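Local coordinates for protein hypothetical sensory transduction histidine kinase (Methanosarcina mazei, PDB 3LI9) that probably senses extracellular signals through this double-Cache (PDC-fold) domain of a membrane-bound histidine kinase, which is thought to phosphorylate itself on histidine using ATP, at residues A[176-184]-A[201-210]; A[246-254]-A[264-272]. All coordinates share one frame; numbering follows the deposited sequence.

Contact 1. Residues A[176-184]-A[201-210]; sequences VDDVASSIR and LSHPTQKNWI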
loop_
_atom_site.group_PDB
_atom_site.type_symbol
_atom_site.label_atom_id
_atom_site.label_comp_id
_atom_site.label_asym_id
_atom_site.label_seq_id
_atom_site.Cartn_x
_atom_site.Cartn_y
_atom_site.Cartn_z
ATOM N N VAL A 176 -5.490 1.030 9.411
ATOM C CA VAL A 176 -6.241 2.103 8.739
ATOM C C VAL A 176 -7.695 2.133 9.180
ATOM O O VAL A 176 -8.244 3.224 9.468
ATOM C CB VAL A 176 -6.087 1.992 7.249
ATOM C CG1 VAL A 176 -6.970 3.069 6.512
ATOM C CG2 VAL A 176 -4.621 2.139 6.870
ATOM N N ASP A 177 -8.329 0.964 9.215
ATOM C CA ASP A 177 -9.698 0.883 9.671
ATOM C C ASP A 177 -9.762 1.263 11.132
ATOM O O ASP A 177 -10.650 1.993 11.527
ATOM C CB ASP A 177 -10.287 -0.515 9.488
ATOM C CG ASP A 177 -11.805 -0.539 9.713
ATOM O OD1 ASP A 177 -12.525 0.313 9.182
ATOM O OD2 ASP A 177 -12.314 -1.381 10.492
ATOM N N ASP A 178 -8.859 0.744 11.958
ATOM C CA ASP A 178 -8.882 1.141 13.386
ATOM C C ASP A 178 -8.907 2.660 13.624
ATOM O O ASP A 178 -9.691 3.162 14.445
ATOM C CB ASP A 178 -7.741 0.513 14.192
ATOM C CG ASP A 178 -7.792 -1.020 14.150
ATOM O OD1 ASP A 178 -8.857 -1.599 13.825
ATOM O OD2 ASP A 178 -6.747 -1.656 14.407
ATOM N N VAL A 179 -8.066 3.393 12.909
ATOM C CA VAL A 179 -7.912 4.791 13.069
ATOM C C VAL A 179 -9.043 5.557 12.330
ATOM O O VAL A 179 -9.721 6.377 12.953
ATOM C CB VAL A 179 -6.554 5.286 12.491
ATOM C CG1 VAL A 179 -6.524 6.853 12.605
ATOM C CG2 VAL A 179 -5.349 4.696 13.325
ATOM N N ALA A 180 -9.250 5.286 11.038
ATOM C CA ALA A 180 -10.231 6.105 10.224
ATOM C C ALA A 180 -11.681 5.906 10.718
ATOM O O ALA A 180 -12.463 6.860 10.764
ATOM C CB ALA A 180 -10.123 5.714 8.727
ATOM N N SER A 181 -12.017 4.692 11.159
ATOM C CA SER A 181 -13.370 4.423 11.601
ATOM C C SER A 181 -13.743 5.020 12.929
ATOM O O SER A 181 -14.933 4.953 13.291
ATOM C CB SER A 181 -13.674 2.931 11.567
ATOM O OG SER A 181 -13.811 2.536 10.179
ATOM N N SER A 182 -12.789 5.607 13.627
ATOM C CA SER A 182 -13.077 6.315 14.884
ATOM C C SER A 182 -13.231 7.823 14.698
ATOM O O SER A 182 -13.498 8.548 15.645
ATOM C CB SER A 182 -11.946 6.109 15.875
ATOM O OG SER A 182 -10.798 6.872 15.422
ATOM N N ILE A 183 -12.971 8.317 13.494
ATOM C CA ILE A 183 -13.057 9.772 13.249
ATOM C C ILE A 183 -14.499 10.183 13.162
ATOM O O ILE A 183 -15.320 9.545 12.468
ATOM C CB ILE A 183 -12.293 10.139 11.967
ATOM C CG1 ILE A 183 -10.797 9.904 12.196
ATOM C CG2 ILE A 183 -12.552 11.644 11.561
ATOM C CD1 ILE A 183 -9.983 9.876 10.878
ATOM N N ARG A 184 -14.835 11.206 13.960
ATOM C CA ARG A 184 -16.209 11.714 13.930
ATOM C C ARG A 184 -16.172 13.206 13.751
ATOM O O ARG A 184 -15.334 13.896 14.342
ATOM C CB ARG A 184 -16.926 11.348 15.216
ATOM C CG ARG A 184 -17.160 9.862 15.328
ATOM C CD ARG A 184 -17.909 9.204 14.071
ATOM N NE ARG A 184 -18.116 7.834 14.500
ATOM C CZ ARG A 184 -17.712 6.726 13.885
ATOM N NH1 ARG A 184 -17.961 5.577 14.506
ATOM N NH2 ARG A 184 -17.173 6.734 12.664
ATOM N N LEU A 201 -10.375 1.134 2.014
ATOM C CA LEU A 201 -9.370 0.559 2.925
ATOM C C LEU A 201 -9.964 0.491 4.371
ATOM O O LEU A 201 -9.319 -0.045 5.296
ATOM C CB LEU A 201 -8.143 1.469 3.033
ATOM C CG LEU A 201 -7.546 1.625 1.590
ATOM C CD1 LEU A 201 -6.288 2.410 1.636
ATOM C CD2 LEU A 201 -7.379 0.301 0.846
ATOM N N SER A 202 -11.122 1.162 4.571
ATOM C CA SER A 202 -11.763 1.211 5.907
ATOM C C SER A 202 -13.229 1.540 5.658
ATOM O O SER A 202 -13.581 2.057 4.585
ATOM C CB SER A 202 -11.198 2.335 6.797
ATOM O OG SER A 202 -11.391 3.639 6.250
ATOM N N HIS A 203 -14.075 1.264 6.643
ATOM C CA HIS A 203 -15.462 1.831 6.627
ATOM C C HIS A 203 -16.026 1.605 8.011
ATOM O O HIS A 203 -15.789 0.552 8.580
ATOM C CB HIS A 203 -16.332 1.144 5.587
ATOM C CG HIS A 203 -17.626 1.884 5.340
ATOM N ND1 HIS A 203 -18.756 1.688 6.127
ATOM C CD2 HIS A 203 -17.953 2.834 4.433
ATOM C CE1 HIS A 203 -19.728 2.475 5.695
ATOM N NE2 HIS A 203 -19.274 3.170 4.658
ATOM N N PRO A 204 -16.740 2.586 8.605
ATOM C CA PRO A 204 -17.063 2.445 10.023
ATOM C C PRO A 204 -18.066 1.301 10.234
ATOM O O PRO A 204 -18.021 0.664 11.299
ATOM C CB PRO A 204 -17.751 3.780 10.348
ATOM C CG PRO A 204 -17.246 4.770 9.325
ATOM C CD PRO A 204 -17.083 3.925 8.070
ATOM N N THR A 205 -18.934 1.027 9.265
ATOM C CA THR A 205 -19.938 -0.070 9.436
ATOM C C THR A 205 -19.916 -1.211 8.446
ATOM O O THR A 205 -20.278 -2.371 8.777
ATOM C CB THR A 205 -21.401 0.510 9.488
ATOM O OG1 THR A 205 -21.616 1.353 8.371
ATOM C CG2 THR A 205 -21.560 1.370 10.723
ATOM N N GLN A 206 -19.515 -0.935 7.214
ATOM C CA GLN A 206 -19.571 -1.955 6.195
ATOM C C GLN A 206 -18.186 -2.652 6.098
ATOM O O GLN A 206 -17.404 -2.401 5.163
ATOM C CB GLN A 206 -19.947 -1.348 4.846
ATOM C CG GLN A 206 -21.334 -0.676 4.848
ATOM C CD GLN A 206 -22.466 -1.693 4.742
ATOM O OE1 GLN A 206 -22.250 -2.878 4.601
ATOM N NE2 GLN A 206 -23.668 -1.214 4.714
ATOM N N LYS A 207 -17.870 -3.510 7.054
ATOM C CA LYS A 207 -16.545 -4.158 6.991
ATOM C C LYS A 207 -16.358 -5.010 5.788
ATOM O O LYS A 207 -15.219 -5.181 5.311
ATOM C CB LYS A 207 -16.261 -4.934 8.281
ATOM C CG LYS A 207 -16.462 -4.130 9.546
ATOM C CD LYS A 207 -15.556 -2.806 9.586
ATOM C CE LYS A 207 -15.694 -2.093 10.927
ATOM N NZ LYS A 207 -14.940 -0.796 10.840
ATOM N N ASN A 208 -17.446 -5.587 5.261
ATOM C CA ASN A 208 -17.396 -6.356 4.035
ATOM C C ASN A 208 -17.010 -5.594 2.777
ATOM O O ASN A 208 -16.668 -6.185 1.740
ATOM C CB ASN A 208 -18.818 -6.992 3.770
ATOM C CG ASN A 208 -19.906 -5.943 3.638
ATOM O OD1 ASN A 208 -20.011 -5.031 4.429
ATOM N ND2 ASN A 208 -20.710 -6.075 2.601
ATOM N N TRP A 209 -17.054 -4.256 2.856
ATOM C CA TRP A 209 -16.619 -3.437 1.736
ATOM C C TRP A 209 -15.079 -3.304 1.661
ATOM O O TRP A 209 -14.517 -3.030 0.572
ATOM C CB TRP A 209 -17.203 -2.021 1.868
ATOM C CG TRP A 209 -18.654 -1.957 1.563
ATOM C CD1 TRP A 209 -19.496 -3.001 1.239
ATOM C CD2 TRP A 209 -19.445 -0.767 1.532
ATOM N NE1 TRP A 209 -20.793 -2.513 1.048
ATOM C CE2 TRP A 209 -20.771 -1.148 1.185
ATOM C CE3 TRP A 209 -19.164 0.581 1.745
ATOM C CZ2 TRP A 209 -21.810 -0.211 1.075
ATOM C CZ3 TRP A 209 -20.211 1.509 1.642
ATOM C CH2 TRP A 209 -21.507 1.082 1.295
ATOM N N ILE A 210 -14.440 -3.463 2.817
ATOM C CA ILE A 210 -12.930 -3.259 2.891
ATOM C C ILE A 210 -12.217 -4.228 1.943
ATOM O O ILE A 210 -12.359 -5.482 2.032
ATOM C CB ILE A 210 -12.419 -3.335 4.306
ATOM C CG1 ILE A 210 -13.094 -2.279 5.219
ATOM C CG2 ILE A 210 -10.848 -3.289 4.371
ATOM C CD1 ILE A 210 -12.775 -2.426 6.691
HETATM O O HOH W 1 -13.478 4.233 7.906
#
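Helix 174-180, from Val176 on, and the type I turn from Ala180 to Ile183 lie along residues 201-204, extended at Ser202 and His203, with CA of Asp177 4.3 Å from CA of Ser202 and CA of Ser181 4.5 Å from CA of Pro204. Asp177 is the hub. With CG anti to the backbone N (chi1 -169°), its carboxylate swings to the loop, where OD2 offers its syn lone pair to Lys207 NZ in a 2.7 Å salt bridge. OD1 receives His203 N at 3.1 Å and Ser181 OG at 2.8 Å, from opposite faces of the carboxylate plane. A lysine suits the far side because its long chain, bent at chi2, lets NZ also bond His203 O at 2.8 Å. An asparagine here removes the charge opposite Lys207 NZ, which would then probably keep His203 O as its main partner and be freer to turn away from the helix. Small serines allow the close approach: a water joins Ser181 OG to Ser202 OG, which also accepts from Met193 N, while Ala180 CB rests 3.5 Å from Ser202 OG. Next to these polar groups, Val176 CG1 packs on Leu201 CB. Val176 also meets Phe29 of helix 13-48 and Met193 of strand 190-194, whereas Leu201 and Ile210 reach Phe149 of strand 148-159.

Contact 2. Residues A[246-254]-A[264-272]; sequences GKTVIMFYE and VLVVPKEEM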
loop_
_atom_site.group_PDB
_atom_site.type_symbol
_atom_site.label_atom_id
_atom_site.label_comp_id
_atom_site.label_asym_id
_atom_site.label_seq_id
_atom_site.Cartn_x
_atom_site.Cartn_y
_atom_site.Cartn_z
ATOM N N GLY A 246 -34.048 13.049 1.228
ATOM C CA GLY A 246 -33.917 14.457 0.872
ATOM C C GLY A 246 -32.652 15.192 1.324
ATOM O O GLY A 246 -32.427 16.341 0.940
ATOM N N LYS A 247 -31.826 14.542 2.137
ATOM C CA LYS A 247 -30.596 15.187 2.696
ATOM C C LYS A 247 -29.383 15.140 1.767
ATOM O O LYS A 247 -29.261 14.213 0.921
ATOM C CB LYS A 247 -30.268 14.529 4.029
ATOM C CG LYS A 247 -31.401 14.696 4.997
ATOM C CD LYS A 247 -31.200 13.925 6.274
ATOM C CE LYS A 247 -30.554 12.565 6.025
ATOM N NZ LYS A 247 -30.742 11.650 7.192
ATOM N N THR A 248 -28.526 16.156 1.889
ATOM C CA THR A 248 -27.342 16.273 1.044
ATOM C C THR A 248 -26.186 15.941 2.004
ATOM O O THR A 248 -26.226 16.287 3.203
ATOM C CB THR A 248 -27.226 17.686 0.374
ATOM O OG1 THR A 248 -28.346 17.890 -0.525
ATOM C CG2 THR A 248 -25.950 17.830 -0.484
ATOM N N VAL A 249 -25.254 15.128 1.507
ATOM C CA VAL A 249 -23.999 14.882 2.268
ATOM C C VAL A 249 -22.955 15.378 1.312
ATOM O O VAL A 249 -23.120 15.328 0.092
ATOM C CB VAL A 249 -23.661 13.353 2.644
ATOM C CG1 VAL A 249 -24.601 12.818 3.771
ATOM C CG2 VAL A 249 -23.714 12.471 1.443
ATOM N N ILE A 250 -21.861 15.880 1.866
ATOM C CA ILE A 250 -20.774 16.307 1.031
ATOM C C ILE A 250 -19.638 15.334 1.318
ATOM O O ILE A 250 -19.405 15.055 2.489
ATOM C CB ILE A 250 -20.313 17.689 1.470
ATOM C CG1 ILE A 250 -21.494 18.682 1.348
ATOM C CG2 ILE A 250 -19.230 18.213 0.507
ATOM C CD1 ILE A 250 -21.297 19.834 2.229
HETATM N N MSE A 251 -18.985 14.857 0.271
HETATM C CA MSE A 251 -17.820 13.968 0.467
HETATM C C MSE A 251 -16.623 14.855 0.089
HETATM O O MSE A 251 -16.486 15.246 -1.107
HETATM C CB MSE A 251 -18.053 12.751 -0.407
HETATM C CG MSE A 251 -16.886 12.102 -0.993
HETATM SE SE MSE A 251 -17.449 10.463 -1.919
HETATM C CE MSE A 251 -18.846 10.032 -0.815
ATOM N N PHE A 252 -15.729 15.073 1.066
ATOM C CA PHE A 252 -14.494 15.793 0.852
ATOM C C PHE A 252 -13.367 14.768 0.691
ATOM O O PHE A 252 -13.277 13.832 1.522
ATOM C CB PHE A 252 -14.142 16.650 2.005
ATOM C CG PHE A 252 -15.149 17.736 2.307
ATOM C CD1 PHE A 252 -14.939 19.013 1.794
ATOM C CD2 PHE A 252 -16.213 17.463 3.157
ATOM C CE1 PHE A 252 -15.899 20.052 2.126
ATOM C CE2 PHE A 252 -17.132 18.468 3.515
ATOM C CZ PHE A 252 -16.975 19.732 2.973
ATOM N N TYR A 253 -12.630 14.851 -0.401
ATOM C CA TYR A 253 -11.579 13.826 -0.588
ATOM C C TYR A 253 -10.261 14.563 -0.828
ATOM O O TYR A 253 -10.201 15.564 -1.579
ATOM C CB TYR A 253 -11.872 12.859 -1.706
ATOM C CG TYR A 253 -12.345 13.525 -3.007
ATOM C CD1 TYR A 253 -11.446 13.873 -4.001
ATOM C CD2 TYR A 253 -13.705 13.882 -3.147
ATOM C CE1 TYR A 253 -11.908 14.504 -5.189
ATOM C CE2 TYR A 253 -14.155 14.537 -4.304
ATOM C CZ TYR A 253 -13.299 14.829 -5.291
ATOM O OH TYR A 253 -13.826 15.504 -6.412
ATOM N N GLU A 254 -9.178 14.060 -0.214
ATOM C CA GLU A 254 -7.859 14.733 -0.377
ATOM C C GLU A 254 -6.823 13.650 -0.547
ATOM O O GLU A 254 -6.859 12.605 0.106
ATOM C CB GLU A 254 -7.516 15.595 0.844
ATOM C CG GLU A 254 -8.346 16.891 0.938
ATOM C CD GLU A 254 -7.994 17.850 -0.168
ATOM O OE1 GLU A 254 -6.950 17.746 -0.820
ATOM O OE2 GLU A 254 -8.831 18.738 -0.381
ATOM N N VAL A 264 -11.179 10.432 2.782
ATOM C CA VAL A 264 -12.512 10.982 2.476
ATOM C C VAL A 264 -13.257 11.283 3.766
ATOM O O VAL A 264 -13.358 10.445 4.691
ATOM C CB VAL A 264 -13.330 9.987 1.608
ATOM C CG1 VAL A 264 -14.668 10.634 1.187
ATOM C CG2 VAL A 264 -12.562 9.573 0.398
ATOM N N LEU A 265 -13.770 12.497 3.878
ATOM C CA LEU A 265 -14.623 12.837 4.996
ATOM C C LEU A 265 -16.047 12.994 4.452
ATOM O O LEU A 265 -16.243 13.659 3.393
ATOM C CB LEU A 265 -14.274 14.226 5.561
ATOM C CG LEU A 265 -13.295 14.482 6.649
ATOM C CD1 LEU A 265 -13.315 16.008 6.970
ATOM C CD2 LEU A 265 -13.535 13.613 7.878
ATOM N N VAL A 266 -17.010 12.394 5.146
ATOM C CA VAL A 266 -18.399 12.445 4.662
ATOM C C VAL A 266 -19.186 13.250 5.719
ATOM O O VAL A 266 -19.198 12.899 6.890
ATOM C CB VAL A 266 -19.017 11.041 4.507
ATOM C CG1 VAL A 266 -20.503 11.114 4.134
ATOM C CG2 VAL A 266 -18.261 10.212 3.447
ATOM N N VAL A 267 -19.751 14.385 5.296
ATOM C CA VAL A 267 -20.340 15.321 6.229
ATOM C C VAL A 267 -21.760 15.670 5.731
ATOM O O VAL A 267 -21.909 16.102 4.583
ATOM C CB VAL A 267 -19.610 16.663 6.178
ATOM C CG1 VAL A 267 -20.174 17.559 7.222
ATOM C CG2 VAL A 267 -18.098 16.529 6.448
ATOM N N PRO A 268 -22.738 15.507 6.600
ATOM C CA PRO A 268 -24.118 15.885 6.302
ATOM C C PRO A 268 -24.159 17.411 6.199
ATOM O O PRO A 268 -23.768 18.109 7.154
ATOM C CB PRO A 268 -24.875 15.418 7.535
ATOM C CG PRO A 268 -24.008 14.398 8.163
ATOM C CD PRO A 268 -22.620 14.921 7.939
ATOM N N LYS A 269 -24.582 17.916 5.051
ATOM C CA LYS A 269 -24.518 19.333 4.790
ATOM C C LYS A 269 -25.277 20.136 5.818
ATOM O O LYS A 269 -24.795 21.182 6.292
ATOM C CB LYS A 269 -25.066 19.634 3.408
ATOM C CG LYS A 269 -25.028 21.135 3.032
ATOM C CD LYS A 269 -25.230 21.271 1.496
ATOM C CE LYS A 269 -24.957 22.709 1.005
ATOM N NZ LYS A 269 -25.116 22.853 -0.518
ATOM N N GLU A 270 -26.464 19.675 6.172
ATOM C CA GLU A 270 -27.244 20.420 7.155
ATOM C C GLU A 270 -26.547 20.539 8.533
ATOM O O GLU A 270 -26.710 21.545 9.255
ATOM C CB GLU A 270 -28.657 19.844 7.268
ATOM C CG GLU A 270 -29.255 20.125 8.614
ATOM C CD GLU A 270 -30.439 19.220 8.920
ATOM O OE1 GLU A 270 -31.152 18.848 7.963
ATOM O OE2 GLU A 270 -30.658 18.895 10.115
ATOM N N GLU A 271 -25.743 19.554 8.911
ATOM C CA GLU A 271 -24.981 19.673 10.144
ATOM C C GLU A 271 -23.843 20.679 10.020
ATOM O O GLU A 271 -23.434 21.292 10.994
ATOM C CB GLU A 271 -24.390 18.317 10.507
ATOM C CG GLU A 271 -25.435 17.308 10.872
ATOM C CD GLU A 271 -24.870 15.914 11.181
ATOM O OE1 GLU A 271 -23.668 15.788 11.543
ATOM O OE2 GLU A 271 -25.649 14.946 11.052
HETATM N N MSE A 272 -23.309 20.808 8.814
HETATM C CA MSE A 272 -22.064 21.556 8.571
HETATM C C MSE A 272 -22.422 23.030 8.594
HETATM O O MSE A 272 -21.649 23.885 9.068
HETATM C CB MSE A 272 -21.455 21.195 7.204
HETATM C CG MSE A 272 -19.930 21.277 7.111
HETATM SE SE MSE A 272 -19.199 21.451 5.304
HETATM C CE MSE A 272 -20.443 22.714 4.427
#
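Ile250 and Phe252 pair with Val267 and Leu265 through four backbone hydrogen bonds, the shortest from Ile250 N to Val267 O at 2.7 Å. The strands run antiparallel, their axes 4.5 Å apart. The side of the sheet bearing Ile250, Phe252, Leu265 and Val267 is closely filled. Phe252 has CG anti to its carbonyl carbon (chi1 -62°), and the edge of its ring meets Val267 CG2, 3.6 Å from CE2. Selenomethionine Met272 reaches the same edge, SE lying 3.7 Å from CZ in a Met-aromatic contact, while Ile250 CG2 packs over a face of the ring. Bent at chi3, the flexible Met272 chain also brings CE to Ile250 CD1, 3.7 Å away. Branched and aromatic residues suit this extended backbone and pack against helix 13-48, whose Ser18 touches Phe252 and whose Tyr15 touches Met272. Strands 248-256 and 261-268 are the two central strands of a four-stranded antiparallel sheet, joined as a beta hairpin in the Cache domain. On the other side, selenomethionine Met251 CG presses on Val264 CG1 at 3.4 Å, tighter than usual, but toward the hairpin's open end the fit slackens: Val249 CB is 4.1 Å from Val266 CG1, and Val249 and Pro268 are partly exposed. Pro268 forms a non-hydrogen-bonded pair with Val249, so its missing N-H costs no bond to that strand; helix 269-272 follows at once. There Lys269 N bonds Thr248 O at 3.0 Å, and the extended lysine chain runs alongside Thr248 to a salt bridge with Glu239.

Overall arrangement
Contact 1 closes before contact 2 opens along the chain, and their centres are about 17 Å apart, on the same side of the chain's centre. Strand 190-194 lies between the segments of contact 1 in sequence and is an outer strand of the four-stranded sheet, directly paired with strand 261-268 of contact 2. The two contacts meet where Ile183 CG2 packs on Leu265 CD2 at 4.3 Å. Both also rest on the long helix 13-48, through Phe29 and Tyr25 near contact 1 and Tyr15 and Ser18 near contact 2. Contact 1 lies toward the larger sheet, contact 2 near the chain termini, consistent with the end of this extracellular domain that faces the membrane.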